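Local structure of exported protein (Bacteroides fragilis, 3MSW) at residues F8-T13 with V20-Y25; V38-Y43 with S55-N60. The protein is of unknown function but is a putative exported protein of the DUF3836 family, built as a single-layer antiparallel beta-sheet of beta-hairpin repeats. One frame throughout, in Å; residues are numbered along the deposited sequence.

Contact 1: F8-T13 with V20-Y25; sequences FIHNDT and VCREIY
D12 and R22 form a salt bridge across a beta-hairpin at the outer edge of a single-layer antiparallel sheet. R22 grips the carboxylate side-on with two nitrogens. R22 NE gives its N-H to D12 OD1 at 2.7 Å, and R22 NH2 gives one to D12 OD2 at 2.9 Å. Both oxygens are met on their syn sides. The two flat groups are nearly coplanar, with their planes 4° apart. The R22 chain bends at chi3 (-62°), which turns NE toward D12. H10, D12, R22 and I24 share one face of the sheet. The H10 ring stacks on the same guanidinium, with centres 3.9 Å apart and planes 9° apart. R22 NE sits over the middle of the ring, and R22 CD makes a CH-pi contact with the same ring. The carboxylate and the imidazole together probably hold the guanidinium flat and fix its rotation. H10 CB also touches I24 CD1. The other face carries I9, N11, T13, C21, E23 and Y25. There Y25 CE1 packs on N11 CB, and one water joins N11 ND2 to E23 OE1. The strands pair antiparallel, and residues I9, N11 and T13 lie in hydrogen-bonded pairs with Y25, E23 and C21. A classic beta bulge follows, with V20 and C21 both facing T13: T13 O takes a sound bond from V20 N at 2.9 Å and a weak one from C21 N at 3.4 Å.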
# COMPACT_ATOMS: atom_id res chain seq x y z
N PHE A 8 -13.46 -8.71 7.91
CA PHE A 8 -13.63 -7.47 7.19
C PHE A 8 -14.23 -7.79 5.82
O PHE A 8 -14.08 -8.92 5.32
CB PHE A 8 -12.28 -6.73 7.01
CG PHE A 8 -11.61 -6.35 8.32
CD1 PHE A 8 -12.04 -5.23 9.03
CD2 PHE A 8 -10.57 -7.11 8.84
CE1 PHE A 8 -11.44 -4.89 10.25
CE2 PHE A 8 -9.95 -6.75 10.04
CZ PHE A 8 -10.39 -5.64 10.74
N ILE A 9 -14.95 -6.84 5.25
CA ILE A 9 -15.52 -6.94 3.89
C ILE A 9 -15.18 -5.62 3.21
O ILE A 9 -15.08 -4.59 3.89
CB ILE A 9 -17.05 -7.22 3.91
CG1 ILE A 9 -17.36 -8.63 4.44
CG2 ILE A 9 -17.70 -7.04 2.53
CD1 ILE A 9 -18.87 -8.86 4.66
N HIS A 10 -15.03 -5.62 1.87
CA HIS A 10 -14.77 -4.38 1.17
C HIS A 10 -15.80 -4.03 0.10
O HIS A 10 -16.62 -4.86 -0.32
CB HIS A 10 -13.32 -4.31 0.65
CG HIS A 10 -13.02 -5.21 -0.52
ND1 HIS A 10 -12.12 -6.25 -0.39
CD2 HIS A 10 -13.48 -5.18 -1.79
CE1 HIS A 10 -12.05 -6.83 -1.59
NE2 HIS A 10 -12.87 -6.23 -2.46
N ASN A 11 -15.75 -2.78 -0.31
CA ASN A 11 -16.59 -2.25 -1.38
C ASN A 11 -15.74 -1.41 -2.31
O ASN A 11 -15.21 -0.37 -1.89
CB ASN A 11 -17.78 -1.48 -0.83
CG ASN A 11 -18.76 -1.09 -1.91
OD1 ASN A 11 -19.08 -1.88 -2.79
ND2 ASN A 11 -19.17 0.17 -1.92
N ASP A 12 -15.62 -1.87 -3.57
CA ASP A 12 -14.86 -1.25 -4.65
C ASP A 12 -15.65 -0.28 -5.51
O ASP A 12 -16.79 -0.57 -5.89
CB ASP A 12 -14.24 -2.33 -5.56
CG ASP A 12 -13.12 -3.11 -4.88
OD1 ASP A 12 -12.77 -2.78 -3.74
OD2 ASP A 12 -12.57 -4.05 -5.52
N THR A 13 -15.02 0.85 -5.86
CA THR A 13 -15.59 1.80 -6.83
C THR A 13 -14.66 1.76 -8.04
O THR A 13 -13.46 2.01 -7.92
CB THR A 13 -15.74 3.20 -6.25
OG1 THR A 13 -16.49 3.11 -5.03
CG2 THR A 13 -16.44 4.16 -7.22
N VAL A 20 -10.68 2.76 -8.31
CA VAL A 20 -10.33 4.11 -7.82
C VAL A 20 -10.52 4.25 -6.30
O VAL A 20 -9.94 5.13 -5.68
CB VAL A 20 -10.99 5.26 -8.63
CG1 VAL A 20 -10.49 5.27 -10.08
CG2 VAL A 20 -12.52 5.21 -8.56
N CYS A 21 -11.35 3.41 -5.72
CA CYS A 21 -11.56 3.47 -4.27
C CYS A 21 -11.90 2.12 -3.74
O CYS A 21 -12.68 1.39 -4.35
CB CYS A 21 -12.64 4.49 -3.92
SG CYS A 21 -12.94 4.64 -2.14
N ARG A 22 -11.34 1.77 -2.59
CA ARG A 22 -11.71 0.53 -1.92
C ARG A 22 -11.98 0.90 -0.47
O ARG A 22 -11.10 1.44 0.20
CB ARG A 22 -10.62 -0.57 -2.00
CG ARG A 22 -10.95 -1.74 -1.02
CD ARG A 22 -10.07 -2.95 -1.30
NE ARG A 22 -10.34 -3.43 -2.65
CZ ARG A 22 -9.65 -4.38 -3.26
NH1 ARG A 22 -8.65 -4.98 -2.65
NH2 ARG A 22 -9.96 -4.73 -4.50
N GLU A 23 -13.20 0.60 0.01
CA GLU A 23 -13.56 0.89 1.40
C GLU A 23 -13.68 -0.40 2.19
O GLU A 23 -14.33 -1.33 1.73
CB GLU A 23 -14.83 1.74 1.48
CG GLU A 23 -15.03 2.28 2.89
CD GLU A 23 -16.16 3.28 3.06
OE1 GLU A 23 -16.56 3.90 2.05
OE2 GLU A 23 -16.65 3.44 4.20
N ILE A 24 -13.05 -0.46 3.37
CA ILE A 24 -13.03 -1.64 4.23
C ILE A 24 -13.96 -1.44 5.38
O ILE A 24 -13.87 -0.42 6.06
CB ILE A 24 -11.58 -1.97 4.73
CG1 ILE A 24 -10.50 -1.92 3.60
CG2 ILE A 24 -11.53 -3.25 5.61
CD1 ILE A 24 -10.59 -2.91 2.55
N TYR A 25 -14.78 -2.46 5.67
CA TYR A 25 -15.76 -2.44 6.78
C TYR A 25 -15.63 -3.63 7.67
O TYR A 25 -15.19 -4.68 7.23
CB TYR A 25 -17.21 -2.51 6.25
CG TYR A 25 -17.58 -1.40 5.29
CD1 TYR A 25 -17.34 -1.52 3.92
CD2 TYR A 25 -18.23 -0.25 5.74
CE1 TYR A 25 -17.69 -0.51 3.03
CE2 TYR A 25 -18.61 0.76 4.85
CZ TYR A 25 -18.34 0.62 3.50
OH TYR A 25 -18.68 1.63 2.63
O HOH W 1 -15.51 2.19 -2.69
O HOH W 2 -17.77 2.50 -0.48

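Contact 2: V38-Y43 with S55-N60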
# COMPACT_ATOMS: atom_id res chain seq x y z
N VAL A 38 -13.70 1.22 8.39
CA VAL A 38 -12.44 1.01 9.09
C VAL A 38 -11.30 1.66 8.31
O VAL A 38 -10.45 2.34 8.89
CB VAL A 38 -12.18 -0.52 9.33
CG1 VAL A 38 -10.77 -0.79 9.82
CG2 VAL A 38 -13.19 -1.10 10.33
N LYS A 39 -11.27 1.42 6.98
CA LYS A 39 -10.18 1.88 6.16
C LYS A 39 -10.69 2.24 4.79
O LYS A 39 -11.73 1.72 4.35
CB LYS A 39 -9.14 0.71 6.04
CG LYS A 39 -7.67 1.11 6.17
CD LYS A 39 -7.32 1.51 7.61
CE LYS A 39 -6.34 0.58 8.29
NZ LYS A 39 -6.02 1.09 9.63
N MSE A 40 -10.00 3.16 4.13
CA MSE A 40 -10.31 3.52 2.75
C MSE A 40 -9.05 3.75 1.93
O MSE A 40 -8.14 4.47 2.35
CB MSE A 40 -11.24 4.71 2.66
CG MSE A 40 -11.65 5.01 1.19
SE MSE A 40 -12.95 6.30 1.27
CE MSE A 40 -11.85 7.82 1.90
N TYR A 41 -9.01 3.14 0.73
CA TYR A 41 -7.89 3.31 -0.19
C TYR A 41 -8.39 4.06 -1.39
O TYR A 41 -9.42 3.70 -1.96
CB TYR A 41 -7.32 1.97 -0.64
CG TYR A 41 -7.02 0.98 0.47
CD1 TYR A 41 -6.25 1.36 1.56
CD2 TYR A 41 -7.41 -0.35 0.37
CE1 TYR A 41 -5.92 0.44 2.57
CE2 TYR A 41 -7.11 -1.27 1.38
CZ TYR A 41 -6.36 -0.87 2.47
OH TYR A 41 -6.05 -1.76 3.47
N LYS A 42 -7.64 5.09 -1.78
CA LYS A 42 -7.91 5.90 -2.97
C LYS A 42 -6.76 5.69 -3.95
O LYS A 42 -5.61 5.81 -3.55
CB LYS A 42 -8.04 7.39 -2.61
CG LYS A 42 -9.23 7.71 -1.69
CD LYS A 42 -10.55 7.75 -2.47
CE LYS A 42 -11.70 8.18 -1.61
NZ LYS A 42 -13.00 7.73 -2.15
N TYR A 43 -7.07 5.36 -5.21
CA TYR A 43 -6.03 5.11 -6.21
C TYR A 43 -5.97 6.19 -7.28
O TYR A 43 -7.00 6.56 -7.84
CB TYR A 43 -6.23 3.74 -6.85
CG TYR A 43 -6.33 2.62 -5.83
CD1 TYR A 43 -7.54 2.33 -5.20
CD2 TYR A 43 -5.24 1.78 -5.58
CE1 TYR A 43 -7.64 1.31 -4.27
CE2 TYR A 43 -5.35 0.73 -4.67
CZ TYR A 43 -6.55 0.48 -4.04
OH TYR A 43 -6.66 -0.54 -3.13
N SER A 55 -3.44 6.05 -1.67
CA SER A 55 -3.50 6.77 -0.41
C SER A 55 -4.42 5.99 0.52
O SER A 55 -5.53 5.64 0.12
CB SER A 55 -4.01 8.19 -0.63
OG SER A 55 -3.08 8.89 -1.45
N THR A 56 -3.99 5.76 1.77
CA THR A 56 -4.75 5.01 2.76
C THR A 56 -5.25 5.94 3.88
O THR A 56 -4.50 6.76 4.41
CB THR A 56 -3.83 3.89 3.32
OG1 THR A 56 -3.41 3.05 2.25
CG2 THR A 56 -4.47 3.08 4.38
N TYR A 57 -6.52 5.75 4.27
CA TYR A 57 -7.18 6.54 5.31
C TYR A 57 -7.73 5.59 6.34
O TYR A 57 -8.19 4.49 6.00
CB TYR A 57 -8.31 7.44 4.74
CG TYR A 57 -7.79 8.38 3.67
CD1 TYR A 57 -7.29 9.63 4.01
CD2 TYR A 57 -7.72 7.98 2.34
CE1 TYR A 57 -6.70 10.46 3.05
CE2 TYR A 57 -7.17 8.82 1.36
CZ TYR A 57 -6.66 10.05 1.73
OH TYR A 57 -6.10 10.87 0.78
N ALA A 58 -7.67 6.00 7.61
CA ALA A 58 -8.18 5.21 8.70
C ALA A 58 -9.37 5.98 9.30
O ALA A 58 -9.34 7.21 9.36
CB ALA A 58 -7.09 5.01 9.75
N TRP A 59 -10.41 5.25 9.72
CA TRP A 59 -11.58 5.87 10.35
C TRP A 59 -11.23 6.31 11.75
O TRP A 59 -10.83 5.48 12.58
CB TRP A 59 -12.79 4.93 10.37
CG TRP A 59 -14.06 5.64 10.78
CD1 TRP A 59 -14.73 5.52 11.97
CD2 TRP A 59 -14.80 6.60 10.01
NE1 TRP A 59 -15.84 6.33 11.98
CE2 TRP A 59 -15.92 6.99 10.77
CE3 TRP A 59 -14.63 7.16 8.72
CZ2 TRP A 59 -16.88 7.90 10.30
CZ3 TRP A 59 -15.56 8.09 8.27
CH2 TRP A 59 -16.66 8.46 9.06
N ASN A 60 -11.38 7.62 12.02
CA ASN A 60 -11.11 8.17 13.34
C ASN A 60 -12.44 8.07 14.12
O ASN A 60 -13.38 8.79 13.81
CB ASN A 60 -10.59 9.62 13.27
CG ASN A 60 -10.28 10.22 14.63
OD1 ASN A 60 -11.03 10.09 15.59
ND2 ASN A 60 -9.15 10.88 14.75
O HOH W 3 -3.96 8.43 -4.23
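V38-Y43 and S55-N60 run antiparallel, 158° between their directions, with axes 4.7 Å apart at closest, as neighbouring strands of one beta-hairpin. M40 pairs with Y57 and K42 with S55 as hydrogen-bonded pairs. K39-A58 and Y41-T56 are non-hydrogen-bonded pairs. At one end W59 N reaches V38 O at 3.0 Å from above the carbonyl plane, 48° out of it. On the face of K39, Y41, T56 and A58, the Y41 and T56 side chains lie side by side and point the same way. T56 CB lies at the edge of the Y41 ring, in its plane. Y41 CE1 meets T56 CG2 at 3.5 Å, and Y41 CD1 meets T56 OG1 at 3.4 Å. A bend at chi2 (71°) brings K39 CD near Y57 O. K39 NZ goes on to a salt bridge with E69. On the other face the selenomethionine M40 brings CE to Y57 CD2 at 4.2 Å. A water joins K42 O to S55 OG, which also bonds to R71. Across this strand pair the direct polar bonds are all between backbone atoms. The side chains meet mainly by packing, while the polar ends of K39 and S55 bond to E69 and R71 of strand 65-77.

Contacts 1 and 2 are successive hairpins of the same sheet, and both are surface contacts. Contact 1 includes the edge strand 9-15, whereas contact 2 lies further in, flanked by strands 18-27 and 65-77. They join directly: I24 N lies 2.7 Å from K39 O, and R22 O lies 2.7 Å from Y41 N, both probable hydrogen bonds. C21 also packs on M40 and K42. A second classic bulge sits at this seam, where V38 and K39 both face I24. The chemistry differs with place. Contact 1 holds its charge pair between its own strands. In contact 2 K39 and S55 send their polar ends to strand 65-77, the neighbour of 51-60 in the sheet.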